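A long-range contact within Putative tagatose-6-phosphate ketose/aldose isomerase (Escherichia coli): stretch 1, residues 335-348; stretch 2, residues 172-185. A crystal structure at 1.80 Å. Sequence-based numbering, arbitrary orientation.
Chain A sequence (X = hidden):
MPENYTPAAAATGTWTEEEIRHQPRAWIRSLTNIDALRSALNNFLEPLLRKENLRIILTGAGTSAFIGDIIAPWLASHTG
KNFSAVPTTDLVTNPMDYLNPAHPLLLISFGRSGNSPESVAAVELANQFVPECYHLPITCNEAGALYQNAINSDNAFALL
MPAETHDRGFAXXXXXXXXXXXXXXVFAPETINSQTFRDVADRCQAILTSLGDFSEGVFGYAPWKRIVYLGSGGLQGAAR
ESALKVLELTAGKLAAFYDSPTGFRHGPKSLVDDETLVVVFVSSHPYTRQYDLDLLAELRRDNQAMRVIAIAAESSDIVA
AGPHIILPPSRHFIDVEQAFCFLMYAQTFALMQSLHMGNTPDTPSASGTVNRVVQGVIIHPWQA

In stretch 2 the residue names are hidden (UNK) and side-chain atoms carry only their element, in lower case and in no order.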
# COMPACT_ATOMS: atom_id res chain seq x y z
N ASP A 335 -15.98 0.38 11.23
CA ASP A 335 -14.52 0.36 11.28
C ASP A 335 -13.88 1.73 11.11
O ASP A 335 -12.86 1.99 11.73
CB ASP A 335 -13.93 -0.68 10.33
CG ASP A 335 -13.92 -2.09 10.93
OD1 ASP A 335 -14.04 -2.24 12.18
OD2 ASP A 335 -13.78 -3.07 10.15
N VAL A 336 -14.48 2.61 10.32
CA VAL A 336 -13.90 3.95 10.18
C VAL A 336 -13.99 4.74 11.51
O VAL A 336 -13.15 5.62 11.76
CB VAL A 336 -14.48 4.76 8.99
CG1 VAL A 336 -14.10 4.11 7.62
CG2 VAL A 336 -16.04 4.99 9.14
N GLU A 337 -15.01 4.46 12.32
CA GLU A 337 -15.11 5.01 13.69
C GLU A 337 -14.09 4.41 14.63
O GLU A 337 -13.43 5.15 15.36
CB GLU A 337 -16.52 4.84 14.25
CG GLU A 337 -17.56 5.68 13.47
CD GLU A 337 -18.99 5.46 13.96
OE1 GLU A 337 -19.29 4.29 14.30
OE2 GLU A 337 -19.80 6.43 13.98
N GLN A 338 -13.95 3.08 14.59
CA GLN A 338 -12.91 2.36 15.34
C GLN A 338 -11.48 2.82 15.11
O GLN A 338 -10.65 2.73 16.02
CB GLN A 338 -12.92 0.87 14.97
CG GLN A 338 -14.06 0.06 15.56
CD GLN A 338 -13.63 -1.37 15.85
OE1 GLN A 338 -13.16 -2.13 14.97
NE2 GLN A 338 -13.78 -1.75 17.09
N ALA A 339 -11.17 3.24 13.89
CA ALA A 339 -9.84 3.69 13.52
C ALA A 339 -9.35 4.74 14.53
O ALA A 339 -8.21 4.72 14.95
CB ALA A 339 -9.82 4.28 12.09
N PHE A 340 -10.25 5.63 14.93
CA PHE A 340 -9.93 6.69 15.92
C PHE A 340 -9.50 6.10 17.27
O PHE A 340 -8.48 6.49 17.85
CB PHE A 340 -11.12 7.63 16.08
CG PHE A 340 -11.40 8.43 14.83
CD1 PHE A 340 -10.83 9.67 14.64
CD2 PHE A 340 -12.23 7.92 13.85
CE1 PHE A 340 -11.08 10.38 13.48
CE2 PHE A 340 -12.50 8.65 12.67
CZ PHE A 340 -11.92 9.86 12.49
N CYS A 341 -10.25 5.12 17.74
CA CYS A 341 -9.93 4.40 18.99
C CYS A 341 -8.57 3.71 18.92
O CYS A 341 -7.76 3.87 19.83
CB CYS A 341 -10.99 3.35 19.28
SG CYS A 341 -12.72 3.97 19.29
N PHE A 342 -8.30 2.97 17.85
CA PHE A 342 -7.02 2.26 17.72
C PHE A 342 -5.85 3.25 17.70
O PHE A 342 -4.83 3.01 18.34
CB PHE A 342 -6.98 1.40 16.47
CG PHE A 342 -7.99 0.27 16.48
CD1 PHE A 342 -8.01 -0.66 17.51
CD2 PHE A 342 -8.90 0.13 15.44
CE1 PHE A 342 -8.94 -1.71 17.52
CE2 PHE A 342 -9.82 -0.91 15.43
CZ PHE A 342 -9.84 -1.84 16.48
N LEU A 343 -6.02 4.35 16.98
CA LEU A 343 -4.99 5.37 16.89
C LEU A 343 -4.61 5.97 18.26
O LEU A 343 -3.45 6.29 18.46
CB LEU A 343 -5.39 6.47 15.89
CG LEU A 343 -5.21 6.03 14.43
CD1 LEU A 343 -5.76 7.10 13.48
CD2 LEU A 343 -3.75 5.64 14.05
N MSE A 344 -5.57 6.10 19.17
CA MSE A 344 -5.27 6.58 20.53
C MSE A 344 -4.18 5.73 21.18
O MSE A 344 -3.24 6.28 21.76
CB MSE A 344 -6.53 6.58 21.42
CG MSE A 344 -7.68 7.45 20.92
SE MSE A 344 -7.20 9.38 20.68
CE MSE A 344 -6.77 9.35 18.71
N TYR A 345 -4.29 4.41 21.06
CA TYR A 345 -3.29 3.50 21.61
C TYR A 345 -1.96 3.62 20.87
O TYR A 345 -0.92 3.73 21.51
CB TYR A 345 -3.77 2.04 21.64
CG TYR A 345 -4.99 1.82 22.51
CD1 TYR A 345 -4.88 1.68 23.88
CD2 TYR A 345 -6.26 1.75 21.93
CE1 TYR A 345 -6.01 1.50 24.67
CE2 TYR A 345 -7.39 1.57 22.70
CZ TYR A 345 -7.26 1.43 24.07
OH TYR A 345 -8.38 1.24 24.83
N ALA A 346 -2.00 3.61 19.52
CA ALA A 346 -0.79 3.69 18.72
C ALA A 346 0.01 5.00 18.94
O ALA A 346 1.25 4.99 19.02
CB ALA A 346 -1.15 3.54 17.23
N GLN A 347 -0.71 6.12 19.03
CA GLN A 347 -0.04 7.42 19.22
C GLN A 347 0.65 7.50 20.58
O GLN A 347 1.81 7.92 20.69
CB GLN A 347 -1.04 8.56 19.09
CG GLN A 347 -1.66 8.77 17.72
CD GLN A 347 -2.84 9.74 17.78
OE1 GLN A 347 -3.40 9.96 18.87
NE2 GLN A 347 -3.26 10.28 16.64
N THR A 348 -0.09 7.11 21.60
CA THR A 348 0.39 7.20 22.97
C THR A 348 1.49 6.17 23.16
O THR A 348 2.50 6.49 23.77
CB THR A 348 -0.75 7.07 24.00
OG1 THR A 348 -1.41 5.80 23.84
CG2 THR A 348 -1.79 8.18 23.78
N UNK A 172 2.41 13.96 13.28
CA UNK A 172 1.03 14.44 13.24
C UNK A 172 0.14 13.55 14.09
O UNK A 172 0.23 12.33 14.01
c UNK A 172 1.15 15.43 10.89
c UNK A 172 0.50 14.43 11.82
c UNK A 172 -1.43 15.50 9.25
se UNK A 172 0.50 15.12 9.04
N UNK A 173 -0.71 14.15 14.91
CA UNK A 173 -1.68 13.42 15.72
C UNK A 173 -3.07 14.06 15.51
O UNK A 173 -3.88 13.56 14.70
o UNK A 173 -1.17 14.70 17.77
c UNK A 173 -1.26 13.38 17.22
c UNK A 173 0.09 12.65 17.39
N UNK A 174 -3.34 15.16 16.21
CA UNK A 174 -4.68 15.80 16.07
C UNK A 174 -4.96 16.33 14.66
O UNK A 174 -6.12 16.41 14.27
o UNK A 174 -4.14 18.09 16.84
c UNK A 174 -4.90 16.92 17.10
N UNK A 175 -3.93 16.68 13.91
CA UNK A 175 -4.14 17.16 12.52
C UNK A 175 -4.77 16.02 11.68
O UNK A 175 -5.85 16.18 11.10
o UNK A 175 -1.81 16.70 12.04
c UNK A 175 -2.83 17.66 11.91
N UNK A 176 -4.13 14.86 11.68
CA UNK A 176 -4.61 13.73 10.91
C UNK A 176 -6.02 13.28 11.36
O UNK A 176 -6.91 13.15 10.54
c UNK A 176 -5.05 10.41 10.82
c UNK A 176 -3.16 12.03 12.20
c UNK A 176 -4.21 11.36 10.05
c UNK A 176 -3.60 12.53 10.84
N UNK A 177 -6.22 13.04 12.64
CA UNK A 177 -7.53 12.56 13.10
C UNK A 177 -8.64 13.60 12.86
O UNK A 177 -9.77 13.23 12.46
o UNK A 177 -7.11 13.16 15.43
c UNK A 177 -6.53 10.83 14.68
c UNK A 177 -7.49 12.07 14.56
N UNK A 178 -8.34 14.89 13.01
CA UNK A 178 -9.38 15.89 12.81
C UNK A 178 -9.74 16.04 11.33
O UNK A 178 -10.92 16.14 10.96
c UNK A 178 -9.05 17.24 13.51
c UNK A 178 -10.27 18.19 13.46
o UNK A 178 -8.68 16.99 14.88
N UNK A 179 -8.72 15.99 10.47
CA UNK A 179 -8.95 16.00 9.03
C UNK A 179 -9.76 14.79 8.59
O UNK A 179 -10.67 14.93 7.78
c UNK A 179 -6.98 17.46 8.35
c UNK A 179 -4.36 16.19 7.83
se UNK A 179 -5.38 17.69 7.22
c UNK A 179 -7.62 16.07 8.25
N UNK A 180 -9.45 13.62 9.15
CA UNK A 180 -10.16 12.40 8.82
C UNK A 180 -11.64 12.45 9.20
O UNK A 180 -12.51 12.11 8.41
c UNK A 180 -8.53 8.53 11.19
se UNK A 180 -8.95 8.37 9.25
c UNK A 180 -9.50 11.19 9.46
c UNK A 180 -10.16 9.89 9.04
N UNK A 181 -11.91 12.87 10.44
CA UNK A 181 -13.29 13.02 10.93
C UNK A 181 -14.05 14.05 10.11
O UNK A 181 -15.22 13.86 9.80
c UNK A 181 -13.28 13.43 12.40
N UNK A 182 -13.37 15.14 9.75
CA UNK A 182 -14.00 16.18 8.92
C UNK A 182 -14.40 15.65 7.54
O UNK A 182 -15.52 15.89 7.08
c UNK A 182 -13.10 17.41 8.79
o UNK A 182 -12.72 17.87 10.09
N UNK A 183 -13.49 14.94 6.88
CA UNK A 183 -13.77 14.36 5.57
C UNK A 183 -14.96 13.40 5.61
O UNK A 183 -15.86 13.50 4.79
c UNK A 183 -12.55 13.65 4.99
s UNK A 183 -12.76 13.24 3.22
N UNK A 184 -15.00 12.52 6.61
CA UNK A 184 -16.12 11.62 6.80
C UNK A 184 -17.43 12.42 6.97
O UNK A 184 -18.44 12.10 6.34
c UNK A 184 -14.83 9.60 7.87
c UNK A 184 -15.87 10.72 8.00
c UNK A 184 -15.28 8.47 6.91
c UNK A 184 -14.54 9.01 9.28
N UNK A 185 -17.38 13.49 7.77
CA UNK A 185 -18.56 14.30 8.07
C UNK A 185 -19.05 15.06 6.86
O UNK A 185 -20.24 15.26 6.71
c UNK A 185 -18.31 15.26 9.21

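Position 172 carries an unbranched chain of two carbons, a selenium and a terminal carbon, the signature of selenomethionine, M172. Its end leads away from stretch 1, and it precedes the helix.

At 173 one carbon bears an oxygen and a carbon: a threonine, T173. It occupies the N-cap position, although its side chain makes no capping bond. It lies against the end of the Q347 side chain, which covers part of its surface.

Positions 174 and 175 each have one carbon followed by one oxygen, hence S174 and S175. Neither touches stretch 1; both hydroxyls are hydrogen-bonded elsewhere in the structure, which suits polar groups in buried surroundings.

Position 176 has four carbons, forked at the first, with one arm two carbons long. This is isoleucine, I176. Its CB points sideways, but the longer arm comes nearer, bringing CD1 to 4.3 Å from CD1 of L343 in an apolar contact.

At 177 a carbon again carries one oxygen and one carbon, and it points toward stretch 1, among F340, L343, M344 and Q347. It is T177, a compact knob in that hole. Its methyl CG2 lies 4.0 Å from CD1 of L343, while OG1 is hydrogen-bonded elsewhere in the structure.

The same branched pattern at 178 gives T178, pointing away. Its OG1 donates to O of S174 (2.7 Å), satisfying the hydroxyl on its own helix.

Position 179 shows two carbons, selenium and a carbon without a branch: selenomethionine M179, also directed away and out of contact.

Position 180 repeats that chain but points toward stretch 1, its terminal carbon over one face of the F340 ring. This is M180, whose CE stands 4.0 Å from the F340 ring centroid, a CH-pi contact, and 3.9 Å from CD1 of L343. A long, flexible, apolar chain can reach both.

A single carbon at 181 identifies A181. Its CB is 3.8 Å from CZ of F340, so the short side chain accommodates the close approach of the ring.

One carbon and one oxygen at 182 make S182, whose OG donates to O of T178 (2.6 Å). One carbon and one sulfur at 183 make C183; both residues are out of reach of stretch 1.

Position 184 has four carbons forked at the second, a leucine, L184. It points toward stretch 1, and the fork lets its two methyls meet two apolar partners: CD1 lies 4.0 Å from CE2 of F340, and CD2 lies 4.2 Å from CG2 of V336.

The single carbon of 185 gives A185, which makes no contact.

The contact joins two nearly antiparallel helices, their axes 11.1 Å apart at closest approach, without a hydrogen bond between them. Packing does the work: F340 enters a hole formed by T177, M180, A181 and L184, while T177 fills the reciprocal one. The spacing of T173, T177, M180 and L184 follows the helical repeat, presenting one face to stretch 1.

Stretch 2 (172-185) MTSSITTMMASCLA
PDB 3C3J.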